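Local coordinates for protein methyl-coenzyme M reductase subunit gamma (Methanosarcina barkeri, PDB 1E6Y) that forms the gamma subunit of methyl-coenzyme M reductase, the nickel coenzyme F430 enzyme that releases methane from methyl-coenzyme M in the last step of methanogenesis, at residues C[6-11]-C[226-231]; C[31-36]-C[133-138]; C[81-86]-C[125-130]. One frame throughout, in Å; residues are numbered along the deposited sequence.

Interaction 1: C[6-11]-C[226-231]; sequences YYPGAT and AEVVEW
The one hydrogen bond between the loop 6-11 and the first turns of helix 226-244 runs from Gly9 N to Glu227 OE2, 3.0 Å long with an angle of 150° at the hydrogen. The donor sits above the carboxylate plane of Glu227 rather than within it. Glu227 reaches it with its chain extended beyond CG, laying CB 3.7 Å from Gly9 CA on the way, and OE2 has a second partner in Ser286 of the beta subunit.

Apolar packing does the rest. The ring of Pro8 lies against the base of Trp231, CG meeting CB at 3.7 Å and CD standing over one face of the indole. Val228 divides its two methyls: CG2 packs on Gly9 CA at 3.7 Å, while CG1 touches the tip of Tyr7, 3.2 Å from OH. The hydroxyl of Tyr7 itself is hydrogen-bonded to an acidic side chain of another protein chain, and Trp231 NE1 to Glu336 O of the beta subunit.

This is a loop-on-helix contact that joins the N-terminal segment to the C-terminal helix of the gamma subunit, at a subunit interface of the reductase and away from the cofactor.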
ATOM      1  N   TYR C   6      45.895 -13.011  -7.952  1.00 14.48           N
ATOM      2  CA  TYR C   6      45.016 -13.103  -6.780  1.00 14.96           C
ATOM      3  C   TYR C   6      44.715 -11.793  -6.054  1.00 15.04           C
ATOM      4  O   TYR C   6      43.553 -11.419  -5.900  1.00 15.36           O
ATOM      5  CB  TYR C   6      45.557 -14.133  -5.777  1.00 14.85           C
ATOM      6  CG  TYR C   6      45.542 -15.550  -6.299  1.00 15.43           C
ATOM      7  CD1 TYR C   6      46.712 -16.158  -6.754  1.00 15.04           C
ATOM      8  CD2 TYR C   6      44.350 -16.271  -6.380  1.00 15.32           C
ATOM      9  CE1 TYR C   6      46.695 -17.449  -7.280  1.00 15.89           C
ATOM     10  CE2 TYR C   6      44.320 -17.560  -6.904  1.00 16.15           C
ATOM     11  CZ  TYR C   6      45.494 -18.145  -7.352  1.00 16.38           C
ATOM     12  OH  TYR C   6      45.469 -19.424  -7.862  1.00 17.26           O
ATOM     13  N   TYR C   7      45.755 -11.118  -5.573  1.00 14.84           N
ATOM     14  CA  TYR C   7      45.577  -9.979  -4.680  1.00 14.64           C
ATOM     15  C   TYR C   7      46.806  -9.075  -4.726  1.00 14.50           C
ATOM     16  O   TYR C   7      47.933  -9.556  -4.850  1.00 14.81           O
ATOM     17  CB  TYR C   7      45.351 -10.478  -3.249  1.00 14.33           C
ATOM     18  CG  TYR C   7      44.732  -9.456  -2.325  1.00 14.18           C
ATOM     19  CD1 TYR C   7      43.388  -9.105  -2.445  1.00 14.03           C
ATOM     20  CD2 TYR C   7      45.499  -8.804  -1.360  1.00 13.70           C
ATOM     21  CE1 TYR C   7      42.824  -8.126  -1.632  1.00 13.81           C
ATOM     22  CE2 TYR C   7      44.945  -7.820  -0.544  1.00 14.84           C
ATOM     23  CZ  TYR C   7      43.605  -7.489  -0.687  1.00 13.69           C
ATOM     24  OH  TYR C   7      43.048  -6.524   0.117  1.00 14.54           O
ATOM     25  N   PRO C   8      46.601  -7.749  -4.645  1.00 14.62           N
ATOM     26  CA  PRO C   8      47.717  -6.799  -4.590  1.00 14.79           C
ATOM     27  C   PRO C   8      48.409  -6.773  -3.230  1.00 15.08           C
ATOM     28  O   PRO C   8      48.077  -7.558  -2.339  1.00 15.75           O
ATOM     29  CB  PRO C   8      47.057  -5.461  -4.912  1.00 14.81           C
ATOM     30  CG  PRO C   8      45.660  -5.629  -4.417  1.00 14.65           C
ATOM     31  CD  PRO C   8      45.307  -7.050  -4.760  1.00 14.53           C
ATOM     32  N   GLY C   9      49.393  -5.890  -3.093  1.00 14.88           N
ATOM     33  CA  GLY C   9      50.033  -5.690  -1.807  1.00 15.30           C
ATOM     34  C   GLY C   9      51.366  -6.394  -1.676  1.00 15.68           C
ATOM     35  O   GLY C   9      51.579  -7.463  -2.252  1.00 15.00           O
ATOM     36  N   ALA C  10      52.235  -5.835  -0.841  1.00 16.12           N
ATOM     37  CA  ALA C  10      53.588  -6.352  -0.690  1.00 17.10           C
ATOM     38  C   ALA C  10      53.992  -6.533   0.773  1.00 17.84           C
ATOM     39  O   ALA C  10      55.182  -6.626   1.085  1.00 18.84           O
ATOM     40  CB  ALA C  10      54.572  -5.429  -1.403  1.00 17.04           C
ATOM     41  N   THR C  11      53.007  -6.605   1.665  1.00 17.18           N
ATOM     42  CA  THR C  11      53.274  -6.874   3.075  1.00 17.21           C
ATOM     43  C   THR C  11      53.063  -8.351   3.382  1.00 16.60           C
ATOM     44  O   THR C  11      52.623  -9.115   2.520  1.00 16.51           O
ATOM     45  CB  THR C  11      52.355  -6.049   4.006  1.00 18.23           C
ATOM     46  OG1 THR C  11      50.983  -6.386   3.754  1.00 19.03           O
ATOM     47  CG2 THR C  11      52.566  -4.555   3.791  1.00 18.50           C
ATOM     48  N   ALA C 226      50.462   0.328   0.364  1.00 19.58           N
ATOM     49  CA  ALA C 226      50.018   1.314  -0.615  1.00 18.97           C
ATOM     50  C   ALA C 226      49.297   0.689  -1.805  1.00 18.52           C
ATOM     51  O   ALA C 226      48.335   1.257  -2.321  1.00 18.33           O
ATOM     52  CB  ALA C 226      51.204   2.132  -1.096  1.00 18.51           C
ATOM     53  N   GLU C 227      49.744  -0.495  -2.215  1.00 17.75           N
ATOM     54  CA  GLU C 227      49.171  -1.182  -3.370  1.00 17.08           C
ATOM     55  C   GLU C 227      47.703  -1.545  -3.170  1.00 16.78           C
ATOM     56  O   GLU C 227      46.919  -1.526  -4.120  1.00 16.21           O
ATOM     57  CB  GLU C 227      49.953  -2.457  -3.667  1.00 17.06           C
ATOM     58  CG  GLU C 227      51.289  -2.239  -4.343  1.00 17.68           C
ATOM     59  CD  GLU C 227      51.953  -3.546  -4.721  1.00 17.97           C
ATOM     60  OE1 GLU C 227      53.199  -3.598  -4.733  1.00 18.48           O
ATOM     61  OE2 GLU C 227      51.227  -4.515  -5.035  1.00 17.07           O
ATOM     62  N   VAL C 228      47.363  -1.959  -1.950  1.00 16.53           N
ATOM     63  CA  VAL C 228      46.000  -2.373  -1.626  1.00 16.78           C
ATOM     64  C   VAL C 228      45.071  -1.164  -1.509  1.00 17.06           C
ATOM     65  O   VAL C 228      43.933  -1.200  -1.983  1.00 16.69           O
ATOM     66  CB  VAL C 228      45.952  -3.179  -0.306  1.00 17.18           C
ATOM     67  CG1 VAL C 228      44.549  -3.714  -0.070  1.00 17.33           C
ATOM     68  CG2 VAL C 228      46.946  -4.330  -0.364  1.00 17.92           C
ATOM     69  N   VAL C 229      45.572  -0.083  -0.917  1.00 16.71           N
ATOM     70  CA  VAL C 229      44.822   1.168  -0.855  1.00 16.77           C
ATOM     71  C   VAL C 229      44.590   1.718  -2.265  1.00 16.89           C
ATOM     72  O   VAL C 229      43.485   2.160  -2.587  1.00 16.04           O
ATOM     73  CB  VAL C 229      45.560   2.226   0.005  1.00 17.22           C
ATOM     74  CG1 VAL C 229      44.821   3.559  -0.035  1.00 17.38           C
ATOM     75  CG2 VAL C 229      45.673   1.736   1.442  1.00 17.87           C
ATOM     76  N   GLU C 230      45.601   1.600  -3.124  1.00 16.31           N
ATOM     77  CA  GLU C 230      45.471   2.038  -4.510  1.00 16.31           C
ATOM     78  C   GLU C 230      44.467   1.179  -5.271  1.00 15.67           C
ATOM     79  O   GLU C 230      43.698   1.689  -6.084  1.00 15.36           O
ATOM     80  CB  GLU C 230      46.818   1.997  -5.232  1.00 17.96           C
ATOM     81  CG  GLU C 230      46.721   2.464  -6.676  1.00 19.38           C
ATOM     82  CD  GLU C 230      48.012   2.325  -7.458  1.00 21.32           C
ATOM     83  OE1 GLU C 230      49.026   1.854  -6.897  1.00 22.60           O
ATOM     84  OE2 GLU C 230      48.008   2.700  -8.649  1.00 22.33           O
ATOM     85  N   TRP C 231      44.491  -0.126  -5.016  1.00 14.57           N
ATOM     86  CA  TRP C 231      43.532  -1.047  -5.617  1.00 14.16           C
ATOM     87  C   TRP C 231      42.100  -0.612  -5.287  1.00 13.82           C
ATOM     88  O   TRP C 231      41.257  -0.506  -6.178  1.00 13.42           O
ATOM     89  CB  TRP C 231      43.788  -2.473  -5.116  1.00 13.69           C
ATOM     90  CG  TRP C 231      42.805  -3.487  -5.623  1.00 13.30           C
ATOM     91  CD1 TRP C 231      42.899  -4.220  -6.772  1.00 12.85           C
ATOM     92  CD2 TRP C 231      41.548  -3.837  -5.025  1.00 12.55           C
ATOM     93  NE1 TRP C 231      41.773  -4.995  -6.934  1.00 12.90           N
ATOM     94  CE2 TRP C 231      40.928  -4.777  -5.877  1.00 12.46           C
ATOM     95  CE3 TRP C 231      40.882  -3.437  -3.858  1.00 12.60           C
ATOM     96  CZ2 TRP C 231      39.668  -5.321  -5.601  1.00 12.65           C
ATOM     97  CZ3 TRP C 231      39.630  -3.978  -3.586  1.00 13.01           C
ATOM     98  CH2 TRP C 231      39.038  -4.909  -4.455  1.00 12.49           C
TER

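Interaction 2: C[31-36]-C[133-138]; sequences ISDEDL and CAKVQM
Leu36 pushes its forked end against helix 127-139, CD1 into the hollow between Ala134 and Met138 and CD2 onto the stem of Lys135. Leu36 CD1 lies 3.7 Å from Met138 CG and 4.0 Å from Ala134 CB, and Leu36 CD2 3.8 Å from Lys135 CB. CG of Leu36 is anti to the backbone N (chi1 -179°), which carries the fork out to the neighbouring helix.

Met138 also meets Ile31, from the loop before helix 33-40. The methionine is folded at chi2 and chi3, and its methyl CE comes 4.0 Å from Ile31 CD1, while Ile31 CG2 lies near Met138 CB. Alongside these apolar contacts Lys135 bends at its last two torsions and delivers NZ to Ile31 O at 2.9 Å, nearly in line with the carbonyl (173°). Its CE brushes Asp33 OD2 at 3.3 Å.

The ammonium also forms a salt bridge with Glu139, whose carboxylate accepts from Ile31 N. Lys135 thus pairs an aliphatic stem, packed on leucine, with a charged tip that meets a backbone carbonyl just ahead of helix 33-40; the carboxylate of Asp33, beyond salt-bridge distance, probably adds a weaker attraction.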
ATOM      1  N   ILE C  31      43.675 -33.757  12.252  1.00 19.22           N
ATOM      2  CA  ILE C  31      42.411 -34.154  12.859  1.00 19.04           C
ATOM      3  C   ILE C  31      41.880 -35.406  12.161  1.00 19.09           C
ATOM      4  O   ILE C  31      41.928 -35.509  10.932  1.00 19.09           O
ATOM      5  CB  ILE C  31      41.359 -33.003  12.797  1.00 18.79           C
ATOM      6  CG1 ILE C  31      40.108 -33.402  13.583  1.00 18.68           C
ATOM      7  CG2 ILE C  31      41.009 -32.661  11.353  1.00 19.09           C
ATOM      8  CD1 ILE C  31      39.131 -32.264  13.810  1.00 18.00           C
ATOM      9  N   SER C  32      41.503 -36.408  12.949  1.00 18.94           N
ATOM     10  CA  SER C  32      40.985 -37.657  12.397  1.00 19.33           C
ATOM     11  C   SER C  32      39.625 -37.430  11.744  1.00 19.76           C
ATOM     12  O   SER C  32      38.933 -36.458  12.054  1.00 19.47           O
ATOM     13  CB  SER C  32      40.864 -38.716  13.494  1.00 18.96           C
ATOM     14  OG  SER C  32      39.765 -38.451  14.350  1.00 19.50           O
ATOM     15  N   ASP C  33      39.239 -38.339  10.854  1.00 20.35           N
ATOM     16  CA  ASP C  33      37.956 -38.243  10.166  1.00 21.02           C
ATOM     17  C   ASP C  33      36.793 -38.244  11.152  1.00 20.93           C
ATOM     18  O   ASP C  33      35.863 -37.449  11.024  1.00 20.56           O
ATOM     19  CB  ASP C  33      37.787 -39.400   9.178  1.00 22.03           C
ATOM     20  CG  ASP C  33      38.766 -39.333   8.014  1.00 23.42           C
ATOM     21  OD1 ASP C  33      38.933 -40.363   7.328  1.00 24.45           O
ATOM     22  OD2 ASP C  33      39.364 -38.260   7.776  1.00 23.32           O
ATOM     23  N   GLU C  34      36.879 -39.101  12.163  1.00 20.75           N
ATOM     24  CA  GLU C  34      35.812 -39.230  13.149  1.00 21.12           C
ATOM     25  C   GLU C  34      35.710 -38.016  14.068  1.00 19.90           C
ATOM     26  O   GLU C  34      34.611 -37.617  14.453  1.00 19.43           O
ATOM     27  CB  GLU C  34      36.006 -40.496  13.983  1.00 23.02           C
ATOM     28  CG  GLU C  34      35.708 -41.787  13.230  1.00 26.64           C
ATOM     29  CD  GLU C  34      35.365 -42.946  14.151  1.00 28.22           C
ATOM     30  OE1 GLU C  34      35.842 -42.966  15.308  1.00 30.27           O
ATOM     31  OE2 GLU C  34      34.609 -43.840  13.718  1.00 30.21           O
ATOM     32  N   ASP C  35      36.855 -37.436  14.422  1.00 18.70           N
ATOM     33  CA  ASP C  35      36.873 -36.233  15.251  1.00 18.31           C
ATOM     34  C   ASP C  35      36.330 -35.028  14.498  1.00 17.75           C
ATOM     35  O   ASP C  35      35.638 -34.193  15.077  1.00 17.90           O
ATOM     36  CB  ASP C  35      38.293 -35.934  15.743  1.00 18.45           C
ATOM     37  CG  ASP C  35      38.658 -36.716  16.991  1.00 18.85           C
ATOM     38  OD1 ASP C  35      37.777 -37.393  17.566  1.00 19.09           O
ATOM     39  OD2 ASP C  35      39.832 -36.639  17.407  1.00 19.05           O
ATOM     40  N   LEU C  36      36.647 -34.945  13.208  1.00 17.24           N
ATOM     41  CA  LEU C  36      36.099 -33.902  12.345  1.00 17.35           C
ATOM     42  C   LEU C  36      34.577 -34.021  12.256  1.00 16.81           C
ATOM     43  O   LEU C  36      33.859 -33.036  12.416  1.00 17.44           O
ATOM     44  CB  LEU C  36      36.709 -33.997  10.943  1.00 17.89           C
ATOM     45  CG  LEU C  36      36.247 -32.951   9.923  1.00 18.30           C
ATOM     46  CD1 LEU C  36      36.661 -31.556  10.367  1.00 18.41           C
ATOM     47  CD2 LEU C  36      36.839 -33.278   8.566  1.00 18.89           C
ATOM     48  N   CYS C 133      36.589 -29.740   2.686  1.00 14.95           N
ATOM     49  CA  CYS C 133      36.954 -28.344   2.892  1.00 14.43           C
ATOM     50  C   CYS C 133      37.220 -28.068   4.370  1.00 14.47           C
ATOM     51  O   CYS C 133      38.211 -27.417   4.724  1.00 14.12           O
ATOM     52  CB  CYS C 133      35.833 -27.431   2.387  1.00 14.66           C
ATOM     53  SG  CYS C 133      36.170 -25.681   2.608  1.00 15.07           S
ATOM     54  N   ALA C 134      36.349 -28.608   5.221  1.00 14.10           N
ATOM     55  CA  ALA C 134      36.471 -28.478   6.669  1.00 14.17           C
ATOM     56  C   ALA C 134      37.812 -29.000   7.181  1.00 14.59           C
ATOM     57  O   ALA C 134      38.460 -28.354   8.003  1.00 13.98           O
ATOM     58  CB  ALA C 134      35.330 -29.217   7.351  1.00 14.07           C
ATOM     59  N   LYS C 135      38.248 -30.141   6.649  1.00 14.86           N
ATOM     60  CA  LYS C 135      39.490 -30.772   7.089  1.00 15.06           C
ATOM     61  C   LYS C 135      40.701 -29.882   6.838  1.00 14.68           C
ATOM     62  O   LYS C 135      41.562 -29.742   7.706  1.00 14.55           O
ATOM     63  CB  LYS C 135      39.681 -32.117   6.387  1.00 16.52           C
ATOM     64  CG  LYS C 135      40.830 -32.949   6.937  1.00 18.89           C
ATOM     65  CD  LYS C 135      40.657 -34.409   6.570  1.00 21.63           C
ATOM     66  CE  LYS C 135      40.889 -35.307   7.776  1.00 24.05           C
ATOM     67  NZ  LYS C 135      42.338 -35.522   8.032  1.00 24.59           N
ATOM     68  N   VAL C 136      40.739 -29.242   5.671  1.00 14.16           N
ATOM     69  CA  VAL C 136      41.833 -28.339   5.336  1.00 14.43           C
ATOM     70  C   VAL C 136      41.816 -27.107   6.240  1.00 14.43           C
ATOM     71  O   VAL C 136      42.858 -26.687   6.742  1.00 14.33           O
ATOM     72  CB  VAL C 136      41.769 -27.889   3.854  1.00 14.36           C
ATOM     73  CG1 VAL C 136      42.932 -26.956   3.535  1.00 14.34           C
ATOM     74  CG2 VAL C 136      41.807 -29.106   2.934  1.00 14.30           C
ATOM     75  N   GLN C 137      40.624 -26.590   6.520  1.00 14.18           N
ATOM     76  CA  GLN C 137      40.490 -25.430   7.394  1.00 13.94           C
ATOM     77  C   GLN C 137      40.884 -25.752   8.832  1.00 13.79           C
ATOM     78  O   GLN C 137      41.468 -24.917   9.517  1.00 14.27           O
ATOM     79  CB  GLN C 137      39.061 -24.892   7.356  1.00 13.84           C
ATOM     80  CG  GLN C 137      38.646 -24.341   6.005  1.00 13.86           C
ATOM     81  CD  GLN C 137      37.452 -23.410   6.098  1.00 14.46           C
ATOM     82  OE1 GLN C 137      37.602 -22.225   6.400  1.00 14.05           O
ATOM     83  NE2 GLN C 137      36.258 -23.944   5.851  1.00 14.20           N
ATOM     84  N   MET C 138      40.640 -26.991   9.251  1.00 14.18           N
ATOM     85  CA  MET C 138      40.953 -27.422  10.611  1.00 14.43           C
ATOM     86  C   MET C 138      42.445 -27.689  10.805  1.00 14.96           C
ATOM     87  O   MET C 138      42.986 -27.440  11.883  1.00 14.62           O
ATOM     88  CB  MET C 138      40.165 -28.689  10.966  1.00 14.38           C
ATOM     89  CG  MET C 138      38.658 -28.494  11.093  1.00 14.31           C
ATOM     90  SD  MET C 138      38.180 -27.336  12.394  1.00 14.93           S
ATOM     91  CE  MET C 138      38.319 -28.378  13.855  1.00 14.70           C
TER

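Interaction 3: C[81-86]-C[125-130]; sequences RVRYIQ and ARERDM
Arg83 and Ala125 form an antiparallel hydrogen-bonded pair, Arg83 N giving to Ala125 O at 3.0 Å and Ala125 N to Arg83 O at 3.0 Å. Val82 and Arg126 follow as a non-hydrogen-bonded pair, with CA atoms 4.2 Å apart and diverging side chains. The ladder ends where the helix begins: Glu127 N donates to Arg81 O at 2.8 Å.

Charges meet just beyond. Arg81 and Glu127 run side by side and form a salt bridge, NH1 donating to OE2 at 2.9 Å from above the carboxylate plane, the two flat groups being turned 61° apart. A water bridges Arg81 NE and Glu127 OE2, giving that oxygen two partners, while OE1 forms a salt bridge with Arg43. Replacing Glu127 by an alanine would probably leave Arg81 and Arg43 without a shared counter-ion and the bridging water without its acceptor.

In the packing, Arg83 CG lies 4.1 Å from Glu127 CG. Met130, bent at chi2 (-83°) and chi3, lays its sulfur against the strand at Tyr84 and Ile85, SD 3.7 Å from Tyr84 O.

This is a strand-to-helix junction: strand 121-126 of the antiparallel sheet runs into helix 127-139, which packs on strand 82-89 near the F430 pocket.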
ATOM      1  N   ARG C  81      22.770 -34.409   2.067  1.00 11.67           N
ATOM      2  CA  ARG C  81      22.316 -33.116   2.571  1.00 11.46           C
ATOM      3  C   ARG C  81      23.391 -32.047   2.363  1.00 11.30           C
ATOM      4  O   ARG C  81      24.595 -32.348   2.330  1.00 10.92           O
ATOM      5  CB  ARG C  81      21.992 -33.187   4.061  1.00 12.45           C
ATOM      6  CG  ARG C  81      20.966 -34.206   4.519  1.00 12.76           C
ATOM      7  CD  ARG C  81      20.984 -34.234   6.053  1.00 13.73           C
ATOM      8  NE  ARG C  81      22.288 -34.699   6.523  1.00 14.14           N
ATOM      9  CZ  ARG C  81      22.686 -34.695   7.795  1.00 14.15           C
ATOM     10  NH1 ARG C  81      23.897 -35.150   8.122  1.00 13.21           N
ATOM     11  NH2 ARG C  81      21.878 -34.218   8.732  1.00 13.17           N
ATOM     12  N   VAL C  82      22.960 -30.797   2.228  1.00 10.76           N
ATOM     13  CA  VAL C  82      23.877 -29.669   2.313  1.00 10.95           C
ATOM     14  C   VAL C  82      24.053 -29.319   3.790  1.00 10.77           C
ATOM     15  O   VAL C  82      23.072 -29.030   4.480  1.00 10.96           O
ATOM     16  CB  VAL C  82      23.327 -28.436   1.550  1.00 10.88           C
ATOM     17  CG1 VAL C  82      24.274 -27.248   1.709  1.00 10.60           C
ATOM     18  CG2 VAL C  82      23.150 -28.771   0.073  1.00 11.34           C
ATOM     19  N   ARG C  83      25.269 -29.500   4.306  1.00 10.87           N
ATOM     20  CA  ARG C  83      25.570 -29.100   5.683  1.00 11.24           C
ATOM     21  C   ARG C  83      26.748 -28.128   5.674  1.00 10.88           C
ATOM     22  O   ARG C  83      27.115 -27.626   4.610  1.00 11.06           O
ATOM     23  CB  ARG C  83      25.862 -30.284   6.583  1.00 11.29           C
ATOM     24  CG  ARG C  83      24.855 -31.401   6.688  1.00 10.90           C
ATOM     25  CD  ARG C  83      23.454 -30.923   7.012  1.00 11.77           C
ATOM     26  NE  ARG C  83      23.306 -30.113   8.210  1.00 12.00           N
ATOM     27  CZ  ARG C  83      22.723 -28.920   8.233  1.00 11.81           C
ATOM     28  NH1 ARG C  83      22.610 -28.269   9.387  1.00 11.30           N
ATOM     29  NH2 ARG C  83      22.263 -28.351   7.119  1.00 12.13           N
ATOM     30  N   TYR C  84      27.279 -27.790   6.845  1.00 10.88           N
ATOM     31  CA  TYR C  84      28.153 -26.624   6.949  1.00 10.37           C
ATOM     32  C   TYR C  84      29.298 -26.765   7.946  1.00 10.47           C
ATOM     33  O   TYR C  84      29.247 -27.589   8.859  1.00 10.35           O
ATOM     34  CB  TYR C  84      27.323 -25.390   7.316  1.00  9.93           C
ATOM     35  CG  TYR C  84      26.843 -25.387   8.751  1.00 10.02           C
ATOM     36  CD1 TYR C  84      27.582 -24.748   9.749  1.00 10.59           C
ATOM     37  CD2 TYR C  84      25.723 -26.125   9.133  1.00 10.08           C
ATOM     38  CE1 TYR C  84      27.230 -24.858  11.089  1.00 10.23           C
ATOM     39  CE2 TYR C  84      25.360 -26.241  10.471  1.00 10.46           C
ATOM     40  CZ  TYR C  84      26.124 -25.608  11.443  1.00 11.04           C
ATOM     41  OH  TYR C  84      25.803 -25.751  12.773  1.00 11.64           O
ATOM     42  N   ILE C  85      30.315 -25.925   7.769  1.00 10.93           N
ATOM     43  CA  ILE C  85      31.255 -25.602   8.837  1.00 11.18           C
ATOM     44  C   ILE C  85      31.373 -24.084   8.933  1.00 11.51           C
ATOM     45  O   ILE C  85      31.432 -23.393   7.915  1.00 11.74           O
ATOM     46  CB  ILE C  85      32.661 -26.223   8.591  1.00 11.21           C
ATOM     47  CG1 ILE C  85      33.613 -25.816   9.723  1.00 12.35           C
ATOM     48  CG2 ILE C  85      33.213 -25.790   7.239  1.00 11.26           C
ATOM     49  CD1 ILE C  85      34.844 -26.687   9.840  1.00 12.43           C
ATOM     50  N   GLN C  86      31.312 -23.568  10.156  1.00 10.75           N
ATOM     51  CA  GLN C  86      31.330 -22.128  10.386  1.00 11.02           C
ATOM     52  C   GLN C  86      32.394 -21.747  11.413  1.00 11.40           C
ATOM     53  O   GLN C  86      32.546 -22.413  12.436  1.00 11.04           O
ATOM     54  CB  GLN C  86      29.952 -21.664  10.860  1.00 10.99           C
ATOM     55  CG  GLN C  86      29.848 -20.177  11.120  1.00 11.01           C
ATOM     56  CD  GLN C  86      28.415 -19.709  11.188  1.00 12.12           C
ATOM     57  OE1 GLN C  86      27.847 -19.286  10.185  1.00 12.96           O
ATOM     58  NE2 GLN C  86      27.816 -19.787  12.370  1.00 11.45           N
ATOM     59  N   ALA C 125      27.934 -26.917   1.795  1.00  9.89           N
ATOM     60  CA  ALA C 125      28.176 -27.791   0.653  1.00  9.56           C
ATOM     61  C   ALA C 125      27.597 -29.163   0.967  1.00 10.27           C
ATOM     62  O   ALA C 125      27.250 -29.441   2.118  1.00 10.16           O
ATOM     63  CB  ALA C 125      29.679 -27.897   0.377  1.00  9.30           C
ATOM     64  N   ARG C 126      27.455 -30.002  -0.060  1.00 10.00           N
ATOM     65  CA  ARG C 126      27.070 -31.391   0.145  1.00 10.61           C
ATOM     66  C   ARG C 126      27.946 -31.964   1.259  1.00 10.88           C
ATOM     67  O   ARG C 126      29.155 -31.714   1.237  1.00 12.01           O
ATOM     68  CB  ARG C 126      27.250 -32.154  -1.168  1.00  9.41           C
ATOM     69  CG  ARG C 126      26.382 -31.559  -2.285  1.00  9.38           C
ATOM     70  CD  ARG C 126      24.931 -32.026  -2.111  1.00  9.25           C
ATOM     71  NE  ARG C 126      24.190 -31.712  -3.343  1.00  9.54           N
ATOM     72  CZ  ARG C 126      23.037 -32.290  -3.663  1.00  9.26           C
ATOM     73  NH1 ARG C 126      22.471 -33.186  -2.869  1.00 10.60           N
ATOM     74  NH2 ARG C 126      22.467 -31.935  -4.818  1.00  9.97           N
ATOM     75  N   GLU C 127      27.360 -32.673   2.218  1.00 11.26           N
ATOM     76  CA  GLU C 127      28.063 -32.964   3.462  1.00 11.72           C
ATOM     77  C   GLU C 127      29.474 -33.527   3.294  1.00 12.34           C
ATOM     78  O   GLU C 127      30.406 -33.033   3.927  1.00 12.48           O
ATOM     79  CB  GLU C 127      27.248 -33.899   4.354  1.00 11.34           C
ATOM     80  CG  GLU C 127      27.875 -34.056   5.732  1.00 11.22           C
ATOM     81  CD  GLU C 127      27.080 -34.939   6.666  1.00 11.56           C
ATOM     82  OE1 GLU C 127      27.503 -35.073   7.832  1.00 12.58           O
ATOM     83  OE2 GLU C 127      26.043 -35.497   6.248  1.00 12.38           O
ATOM     84  N   ARG C 128      29.651 -34.523   2.425  1.00 12.55           N
ATOM     85  CA  ARG C 128      30.985 -35.116   2.259  1.00 13.00           C
ATOM     86  C   ARG C 128      31.931 -34.122   1.601  1.00 12.94           C
ATOM     87  O   ARG C 128      33.124 -34.111   1.930  1.00 13.36           O
ATOM     88  CB  ARG C 128      30.977 -36.440   1.515  1.00 13.15           C
ATOM     89  CG  ARG C 128      30.890 -36.369  -0.008  1.00 13.52           C
ATOM     90  CD  ARG C 128      30.636 -37.772  -0.553  1.00 13.64           C
ATOM     91  NE  ARG C 128      29.369 -38.284  -0.041  1.00 13.65           N
ATOM     92  CZ  ARG C 128      29.015 -39.550  -0.011  1.00 14.21           C
ATOM     93  NH1 ARG C 128      29.807 -40.524  -0.449  1.00 14.37           N
ATOM     94  NH2 ARG C 128      27.821 -39.879   0.476  1.00 13.85           N
ATOM     95  N   ASP C 129      31.432 -33.288   0.685  1.00 12.04           N
ATOM     96  CA  ASP C 129      32.260 -32.244   0.069  1.00 12.09           C
ATOM     97  C   ASP C 129      32.675 -31.213   1.113  1.00 11.69           C
ATOM     98  O   ASP C 129      33.811 -30.743   1.119  1.00 11.48           O
ATOM     99  CB  ASP C 129      31.505 -31.511  -1.048  1.00 12.04           C
ATOM    100  CG  ASP C 129      30.945 -32.444  -2.106  1.00 13.49           C
ATOM    101  OD1 ASP C 129      29.950 -32.044  -2.738  1.00 12.56           O
ATOM    102  OD2 ASP C 129      31.501 -33.541  -2.341  1.00 12.91           O
ATOM    103  N   MET C 130      31.719 -30.819   1.949  1.00 12.11           N
ATOM    104  CA  MET C 130      31.964 -29.867   3.024  1.00 12.64           C
ATOM    105  C   MET C 130      33.055 -30.370   3.975  1.00 12.93           C
ATOM    106  O   MET C 130      33.944 -29.610   4.359  1.00 13.36           O
ATOM    107  CB  MET C 130      30.657 -29.606   3.787  1.00 12.23           C
ATOM    108  CG  MET C 130      30.780 -28.652   4.966  1.00 12.95           C
ATOM    109  SD  MET C 130      31.363 -29.482   6.460  1.00 12.17           S
ATOM    110  CE  MET C 130      29.988 -30.592   6.781  1.00 12.77           C
TER
HETATM  111  O   HOH W   1      24.228 -35.588   4.350  1.00 16.68           O

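Overall arrangement
Interactions 2 and 3 are neighbours, their centres about 12 Å apart, and both use helix 127-139: its first turn meets strand 82-89 in interaction 3, and its later turns meet helix 33-40 and the loop before it in interaction 2. They touch through Ile85, whose CD1 lies 3.6 Å from Ala134 CB, so the helix packs on the four-stranded antiparallel sheet with one face and on helix 33-40 with an adjacent one. Interaction 1 lies across the chain's centre, about 32 and 33 Å from the other two, centre to centre. Along the sequence the contacts are nested, 3 within 2 within 1. The outermost joins the N-terminal segment to the start of the C-terminal helix; the inner two lie in the subunit's body, interaction 3 nearer the F430 site.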